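Local atomic coordinates of ferredoxin-like protein (PDB entry 7KOE), a protein that probably transfers electrons between flavin and two [4Fe-4S] clusters as the ferredoxin-like partner of an electron transfer flavoprotein. Residues 10-15 / 60-65; 21-26 / 52-57. One frame throughout, in Å; residues are numbered along the deposited sequence.

Contact 1. Residues 10-15 / 60-65. With SF4 (iron/sulfur cluster), chain M; FAD (flavin-adenine dinucleotide), chain J.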
loop_
_atom_site.group_PDB
_atom_site.type_symbol
_atom_site.label_atom_id
_atom_site.label_comp_id
_atom_site.label_asym_id
_atom_site.label_seq_id
_atom_site.Cartn_x
_atom_site.Cartn_y
_atom_site.Cartn_z
ATOM N N ASN D 10 -3.243 5.744 -28.931
ATOM C CA ASN D 10 -2.561 6.956 -29.344
ATOM C C ASN D 10 -3.566 8.010 -29.776
ATOM O O ASN D 10 -4.716 7.720 -30.100
ATOM C CB ASN D 10 -1.609 6.683 -30.500
ATOM C CG ASN D 10 -0.504 5.749 -30.138
ATOM O OD1 ASN D 10 -0.330 4.709 -30.758
ATOM N ND2 ASN D 10 0.269 6.118 -29.144
ATOM N N ARG D 11 -3.113 9.251 -29.787
ATOM C CA ARG D 11 -3.920 10.360 -30.255
ATOM C C ARG D 11 -3.443 10.772 -31.633
ATOM O O ARG D 11 -2.243 10.941 -31.853
ATOM C CB ARG D 11 -3.837 11.541 -29.299
ATOM C CG ARG D 11 -4.859 12.592 -29.580
ATOM C CD ARG D 11 -4.427 13.892 -29.005
ATOM N NE ARG D 11 -5.278 14.975 -29.454
ATOM C CZ ARG D 11 -4.882 16.234 -29.527
ATOM N NH1 ARG D 11 -3.650 16.560 -29.182
ATOM N NH2 ARG D 11 -5.717 17.163 -29.942
ATOM N N TYR D 12 -4.379 10.930 -32.553
ATOM C CA TYR D 12 -4.064 11.311 -33.912
ATOM C C TYR D 12 -4.887 12.522 -34.304
ATOM O O TYR D 12 -6.012 12.711 -33.843
ATOM C CB TYR D 12 -4.359 10.194 -34.904
ATOM C CG TYR D 12 -3.502 8.967 -34.783
ATOM C CD1 TYR D 12 -3.784 7.986 -33.849
ATOM C CD2 TYR D 12 -2.432 8.771 -35.626
ATOM C CE1 TYR D 12 -3.017 6.859 -33.757
ATOM C CE2 TYR D 12 -1.665 7.647 -35.537
ATOM C CZ TYR D 12 -1.952 6.703 -34.594
ATOM O OH TYR D 12 -1.177 5.580 -34.509
ATOM N N ARG D 13 -4.312 13.343 -35.167
ATOM C CA ARG D 13 -5.091 14.221 -36.025
ATOM C C ARG D 13 -4.791 13.744 -37.435
ATOM O O ARG D 13 -3.730 14.038 -37.985
ATOM C CB ARG D 13 -4.756 15.690 -35.834
ATOM C CG ARG D 13 -5.756 16.574 -36.535
ATOM C CD ARG D 13 -5.689 18.013 -36.107
ATOM N NE ARG D 13 -6.228 18.243 -34.779
ATOM C CZ ARG D 13 -5.484 18.471 -33.709
ATOM N NH1 ARG D 13 -4.171 18.484 -33.814
ATOM N NH2 ARG D 13 -6.054 18.681 -32.537
ATOM N N THR D 14 -5.706 12.974 -38.002
ATOM C CA THR D 14 -5.469 12.359 -39.292
ATOM C C THR D 14 -5.696 13.365 -40.410
ATOM O O THR D 14 -6.645 14.151 -40.376
ATOM C CB THR D 14 -6.380 11.152 -39.471
ATOM O OG1 THR D 14 -6.420 10.403 -38.254
ATOM C CG2 THR D 14 -5.859 10.262 -40.562
ATOM N N ASP D 15 -4.800 13.351 -41.390
ATOM C CA ASP D 15 -4.904 14.169 -42.592
ATOM C C ASP D 15 -5.218 13.222 -43.744
ATOM O O ASP D 15 -4.328 12.775 -44.461
ATOM C CB ASP D 15 -3.620 14.928 -42.828
ATOM C CG ASP D 15 -3.821 16.162 -43.663
ATOM O OD1 ASP D 15 -4.982 16.483 -43.975
ATOM O OD2 ASP D 15 -2.818 16.818 -44.006
ATOM N N GLY D 60 -2.534 5.301 -39.258
ATOM C CA GLY D 60 -1.897 4.825 -38.053
ATOM C C GLY D 60 -0.410 5.008 -37.985
ATOM O O GLY D 60 0.212 4.497 -37.053
ATOM N N CYS D 61 0.148 5.700 -38.977
ATOM C CA CYS D 61 1.613 5.912 -39.035
ATOM C C CYS D 61 2.093 6.656 -37.790
ATOM O O CYS D 61 1.530 7.716 -37.472
ATOM C CB CYS D 61 2.013 6.688 -40.281
ATOM S SG CYS D 61 3.806 6.737 -40.523
ATOM N N LEU D 62 3.094 6.081 -37.122
ATOM C CA LEU D 62 3.743 6.644 -35.952
ATOM C C LEU D 62 4.918 7.538 -36.306
ATOM O O LEU D 62 5.640 7.962 -35.400
ATOM C CB LEU D 62 4.206 5.528 -35.022
ATOM C CG LEU D 62 3.098 4.682 -34.409
ATOM C CD1 LEU D 62 3.631 3.352 -34.016
ATOM C CD2 LEU D 62 2.513 5.366 -33.213
ATOM N N GLU D 63 5.134 7.794 -37.602
ATOM C CA GLU D 63 6.110 8.755 -38.129
ATOM C C GLU D 63 7.537 8.414 -37.728
ATOM O O GLU D 63 8.383 9.296 -37.589
ATOM C CB GLU D 63 5.780 10.185 -37.715
ATOM C CG GLU D 63 4.362 10.609 -37.923
ATOM C CD GLU D 63 4.137 12.000 -37.407
ATOM O OE1 GLU D 63 5.118 12.652 -37.008
ATOM O OE2 GLU D 63 2.985 12.449 -37.387
ATOM N N CYS D 64 7.778 7.134 -37.438
ATOM C CA CYS D 64 9.133 6.702 -37.007
ATOM C C CYS D 64 10.099 6.883 -38.177
ATOM O O CYS D 64 11.119 7.564 -37.995
ATOM C CB CYS D 64 9.136 5.257 -36.525
ATOM S SG CYS D 64 8.196 4.136 -37.588
ATOM N N GLY D 65 9.769 6.305 -39.333
ATOM C CA GLY D 65 10.615 6.443 -40.498
ATOM C C GLY D 65 11.284 5.160 -40.921
ATOM O O GLY D 65 12.147 5.177 -41.797
HETATM FE FE1 SF4 M . 4.489 5.126 -40.291
HETATM FE FE2 SF4 M . 6.927 4.111 -38.825
HETATM FE FE3 SF4 M . 6.838 4.033 -41.842
HETATM FE FE4 SF4 M . 5.093 2.168 -40.233
HETATM S S1 SF4 M . 7.184 2.593 -40.305
HETATM S S2 SF4 M . 4.747 3.609 -41.771
HETATM S S3 SF4 M . 4.836 3.686 -38.753
HETATM S S4 SF4 M . 6.580 5.551 -40.363
HETATM P PA FAD J . -10.996 -4.747 -43.213
HETATM O O1A FAD J . -10.057 -5.298 -44.212
HETATM O O2A FAD J . -10.416 -4.669 -41.810
HETATM O O5B FAD J . -12.322 -5.525 -43.253
HETATM C C5B FAD J . -12.545 -6.570 -44.220
HETATM C C4B FAD J . -13.606 -7.496 -43.690
HETATM O O4B FAD J . -14.507 -7.860 -44.760
HETATM C C3B FAD J . -13.085 -8.805 -43.097
HETATM O O3B FAD J . -13.777 -9.124 -41.896
HETATM C C2B FAD J . -13.368 -9.819 -44.207
HETATM O O2B FAD J . -13.582 -11.127 -43.694
HETATM C C1B FAD J . -14.664 -9.259 -44.779
HETATM N N9A FAD J . -14.952 -9.678 -46.145
HETATM C C8A FAD J . -14.047 -10.010 -47.117
HETATM N N7A FAD J . -14.592 -10.358 -48.258
HETATM C C5A FAD J . -15.953 -10.251 -48.016
HETATM C C6A FAD J . -17.084 -10.480 -48.824
HETATM N N6A FAD J . -17.018 -10.884 -50.096
HETATM N N1A FAD J . -18.301 -10.278 -48.273
HETATM C C2A FAD J . -18.373 -9.874 -47.004
HETATM N N3A FAD J . -17.380 -9.623 -46.149
HETATM C C4A FAD J . -16.188 -9.834 -46.718
HETATM N N1 FAD J . -11.856 3.344 -39.942
HETATM C C2 FAD J . -13.130 3.748 -40.194
HETATM O O2 FAD J . -13.919 3.023 -40.790
HETATM N N3 FAD J . -13.555 4.981 -39.767
HETATM C C4 FAD J . -12.809 5.892 -39.088
HETATM O O4 FAD J . -13.294 6.972 -38.759
HETATM C C4X FAD J . -11.454 5.466 -38.834
HETATM N N5 FAD J . -10.686 6.270 -38.199
HETATM C C5X FAD J . -9.397 5.873 -37.949
HETATM C C6 FAD J . -8.561 6.741 -37.263
HETATM C C7 FAD J . -7.249 6.389 -36.983
HETATM C C7M FAD J . -6.373 7.358 -36.237
HETATM C C8 FAD J . -6.762 5.140 -37.394
HETATM C C8M FAD J . -5.355 4.723 -37.099
HETATM C C9 FAD J . -7.597 4.268 -38.081
HETATM C C9A FAD J . -8.906 4.629 -38.362
HETATM N N10 FAD J . -9.788 3.765 -39.032
HETATM C C10 FAD J . -11.069 4.165 -39.305
HETATM C "C1'" FAD J . -9.323 2.466 -39.536
HETATM C "C2'" FAD J . -9.633 1.288 -38.625
HETATM O "O2'" FAD J . -8.645 1.180 -37.600
HETATM C "C3'" FAD J . -9.621 0.011 -39.463
HETATM O "O3'" FAD J . -8.295 -0.212 -39.928
HETATM C "C4'" FAD J . -10.554 0.060 -40.671
HETATM O "O4'" FAD J . -11.875 0.396 -40.248
HETATM C "C5'" FAD J . -10.591 -1.237 -41.444
HETATM O "O5'" FAD J . -11.655 -1.163 -42.414
HETATM P P FAD J . -12.483 -2.433 -42.819
HETATM O O1P FAD J . -13.573 -1.959 -43.781
HETATM O O2P FAD J . -12.931 -3.171 -41.652
HETATM O O3P FAD J . -11.446 -3.288 -43.632
#
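Residues 60-65 open the Cys-x-x-Cys-x-x-Cys motif of a [4Fe-4S] ferredoxin, and residues 10-15 bring strand 12-13, paired with strand 86-87, to its flank. Metal ligation comes first: Cys61 SG binds FE1 at 1.8 Å and Cys64 SG binds FE2 of the same cluster at 1.8 Å. The two thiolates leave their backbones differently, Cys61 SG anti to its backbone N, Cys64 SG in the crowded position between N and carbonyl carbon; Cys42 and Cys67 belong to the same cluster pocket. Hydrogen bonding follows. Glu63 N donates to Cys61 SG over 3.4 Å with an N-H...S angle of 154°, which would probably draw charge from the thiolate. Across the segments Tyr12 OH gives its proton to Gly60 O at 3.1 Å; the C=O...OH angle of 104° and a hydroxyl 52° out of the carbonyl plane show a donor above the carbonyl. The remaining meetings are van der Waals contacts. Leu62 CD2 lies 3.8 Å from Asn10 OD1, the two side chains crossing at about a right angle, while Asn10 ND2 bonds to the backbone of another protein chain. On the flavin side, Tyr12 CD1 and FAD C7M are 3.6 Å apart, the methyl oblique to the ring, and Gly60 CA touches FAD C8M. An alanine at Tyr12 would remove the hydroxyl bond and the ring, and would probably loosen the hold on the loop at Gly60 and the packing on the flavin methyl. At the phenol's in-plane edge, CE2 stands 3.7 Å from Cys61 O.

Contact 2. Residues 21-26 / 52-57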
loop_
_atom_site.group_PDB
_atom_site.type_symbol
_atom_site.label_atom_id
_atom_site.label_comp_id
_atom_site.label_asym_id
_atom_site.label_seq_id
_atom_site.Cartn_x
_atom_site.Cartn_y
_atom_site.Cartn_z
ATOM N N LEU D 21 2.477 8.879 -46.903
ATOM C CA LEU D 21 3.195 7.674 -47.301
ATOM C C LEU D 21 2.674 7.262 -48.666
ATOM O O LEU D 21 1.618 6.635 -48.771
ATOM C CB LEU D 21 2.998 6.547 -46.304
ATOM C CG LEU D 21 3.136 6.893 -44.838
ATOM C CD1 LEU D 21 2.536 5.791 -44.041
ATOM C CD2 LEU D 21 4.571 7.045 -44.512
ATOM N N LYS D 22 3.408 7.612 -49.706
ATOM C CA LYS D 22 3.091 7.190 -51.057
ATOM C C LYS D 22 4.162 6.214 -51.506
ATOM O O LYS D 22 5.331 6.360 -51.147
ATOM C CB LYS D 22 3.021 8.389 -52.000
ATOM C CG LYS D 22 2.362 8.106 -53.330
ATOM C CD LYS D 22 2.370 9.338 -54.211
ATOM C CE LYS D 22 3.778 9.688 -54.656
ATOM N NZ LYS D 22 4.315 8.692 -55.616
ATOM N N ILE D 23 3.765 5.206 -52.264
ATOM C CA ILE D 23 4.703 4.258 -52.840
ATOM C C ILE D 23 4.973 4.685 -54.273
ATOM O O ILE D 23 4.037 4.855 -55.063
ATOM C CB ILE D 23 4.171 2.824 -52.753
ATOM C CG1 ILE D 23 4.345 2.333 -51.323
ATOM C CG2 ILE D 23 4.889 1.921 -53.720
ATOM C CD1 ILE D 23 3.939 0.943 -51.120
ATOM N N LYS D 24 6.254 4.880 -54.593
ATOM C CA LYS D 24 6.634 5.496 -55.857
ATOM C C LYS D 24 6.349 4.583 -57.040
ATOM O O LYS D 24 5.997 5.057 -58.125
ATOM C CB LYS D 24 8.112 5.869 -55.824
ATOM C CG LYS D 24 8.468 6.921 -54.804
ATOM C CD LYS D 24 9.968 7.023 -54.645
ATOM C CE LYS D 24 10.355 8.261 -53.867
ATOM N NZ LYS D 24 11.760 8.195 -53.390
ATOM N N ASP D 25 6.492 3.275 -56.854
ATOM C CA ASP D 25 6.313 2.315 -57.936
ATOM C C ASP D 25 5.760 1.032 -57.340
ATOM O O ASP D 25 6.473 0.321 -56.629
ATOM C CB ASP D 25 7.629 2.056 -58.661
ATOM C CG ASP D 25 7.432 1.579 -60.081
ATOM O OD1 ASP D 25 6.738 0.561 -60.281
ATOM O OD2 ASP D 25 7.978 2.220 -61.002
ATOM N N GLU D 26 4.502 0.732 -57.637
ATOM C CA GLU D 26 3.855 -0.466 -57.127
ATOM C C GLU D 26 4.394 -1.746 -57.745
ATOM O O GLU D 26 4.181 -2.820 -57.177
ATOM C CB GLU D 26 2.350 -0.391 -57.373
ATOM C CG GLU D 26 1.625 0.621 -56.520
ATOM C CD GLU D 26 1.319 0.097 -55.139
ATOM O OE1 GLU D 26 1.159 -1.131 -54.994
ATOM O OE2 GLU D 26 1.222 0.914 -54.203
ATOM N N SER D 52 -4.094 -7.120 -54.538
ATOM C CA SER D 52 -4.598 -5.926 -55.197
ATOM C C SER D 52 -3.579 -4.796 -55.234
ATOM O O SER D 52 -3.882 -3.728 -55.777
ATOM C CB SER D 52 -5.864 -5.443 -54.490
ATOM O OG SER D 52 -6.881 -6.425 -54.552
ATOM N N GLY D 53 -2.393 -4.999 -54.668
ATOM C CA GLY D 53 -1.385 -3.982 -54.501
ATOM C C GLY D 53 -1.014 -3.878 -53.044
ATOM O O GLY D 53 -1.298 -4.778 -52.247
ATOM N N MET D 54 -0.381 -2.769 -52.680
ATOM C CA MET D 54 0.011 -2.534 -51.297
ATOM C C MET D 54 -1.006 -1.617 -50.638
ATOM O O MET D 54 -1.212 -0.484 -51.080
ATOM C CB MET D 54 1.408 -1.932 -51.211
ATOM C CG MET D 54 1.860 -1.697 -49.787
ATOM S SD MET D 54 2.241 -3.205 -48.903
ATOM C CE MET D 54 3.785 -3.631 -49.667
ATOM N N GLU D 55 -1.638 -2.108 -49.579
ATOM C CA GLU D 55 -2.542 -1.297 -48.779
ATOM C C GLU D 55 -1.735 -0.508 -47.757
ATOM O O GLU D 55 -1.139 -1.092 -46.849
ATOM C CB GLU D 55 -3.571 -2.186 -48.090
ATOM C CG GLU D 55 -4.538 -1.440 -47.207
ATOM C CD GLU D 55 -5.461 -2.369 -46.450
ATOM O OE1 GLU D 55 -5.234 -3.595 -46.491
ATOM O OE2 GLU D 55 -6.416 -1.873 -45.816
ATOM N N VAL D 56 -1.714 0.808 -47.903
ATOM C CA VAL D 56 -0.940 1.687 -47.040
ATOM C C VAL D 56 -1.927 2.407 -46.132
ATOM O O VAL D 56 -2.499 3.433 -46.511
ATOM C CB VAL D 56 -0.097 2.678 -47.846
ATOM C CG1 VAL D 56 0.779 3.502 -46.932
ATOM C CG2 VAL D 56 0.743 1.936 -48.851
ATOM N N LYS D 57 -2.129 1.880 -44.926
ATOM C CA LYS D 57 -3.013 2.510 -43.949
ATOM C C LYS D 57 -2.232 3.593 -43.217
ATOM O O LYS D 57 -1.847 3.450 -42.058
ATOM C CB LYS D 57 -3.569 1.485 -42.974
ATOM C CG LYS D 57 -3.814 0.126 -43.561
ATOM C CD LYS D 57 -4.405 -0.787 -42.517
ATOM C CE LYS D 57 -4.472 -2.214 -43.007
ATOM N NZ LYS D 57 -5.084 -3.105 -41.986
#
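Met54 N is the best-held polar atom between residues 21-26 and 52-57, gripped by one hydrogen bond: it donates to Glu26 OE1 over 3.2 Å, with an N-H...O angle of 153°. The carboxylate offers its syn lone pair, on the side of OE2, and a bend at chi2 (-82°) folds the Glu26 chain across to the strand at about a right angle to Met54. The same OE1 passes 3.9 Å from Gly53 CA.

Beyond that bond the interface is apolar. Ile23 CD1, the tip of the branch that lies anti to the carbonyl carbon, meets Met54 CG at 3.6 Å and Val56 CG2 at 4.0 Å, so one methyl touches both residues on this face of strand 53-56. Farther along, Leu21 CB lies 3.8 Å from Val56 CG1, the side chains crossing obliquely, and Leu21 O rests on the same methyl. Met54 sets out anti to its backbone N, then turns at chi2 (72°), so that its thioether end leaves the contact to join the pocket of one cluster, beside Cys38 and Val39. Leu21 instead reaches the other cluster, packing on Trp78 and Tyr47. No backbone hydrogen bond joins the two segments: strand 21-22 pairs with 77-78 and strand 53-56 with 47-50. Two short antiparallel strand pairs, one a hairpin (47-50 with 53-56) and the other joining distant parts of the chain (21-22 with 77-78), facing each other through side chains beside two cubanes, are characteristic of the two-cluster bacterial ferredoxin fold.

How the contacts relate
Along the chain, contact 2 is nested inside the loop that contact 1 closes, and the centres of the two contacts are about 17 Å apart, on opposite sides of the chain's centre. They nonetheless touch: Leu21 CD1 of contact 2 packs 3.9 Å from Cys61 SG of contact 1, and both border one cluster, which Cys61 ligates and Leu21 touches. The second cluster, touched by Met54, lies about 13 Å from the side chain of Cys61. Contact 1 also reaches a flavin directly, whereas the side chain of Leu21 is about 11 Å from a bound FAD. These spacings are consistent with electrons passing between flavin and clusters, contact 1 lying at the flavin end and contact 2 spanning both cluster pockets.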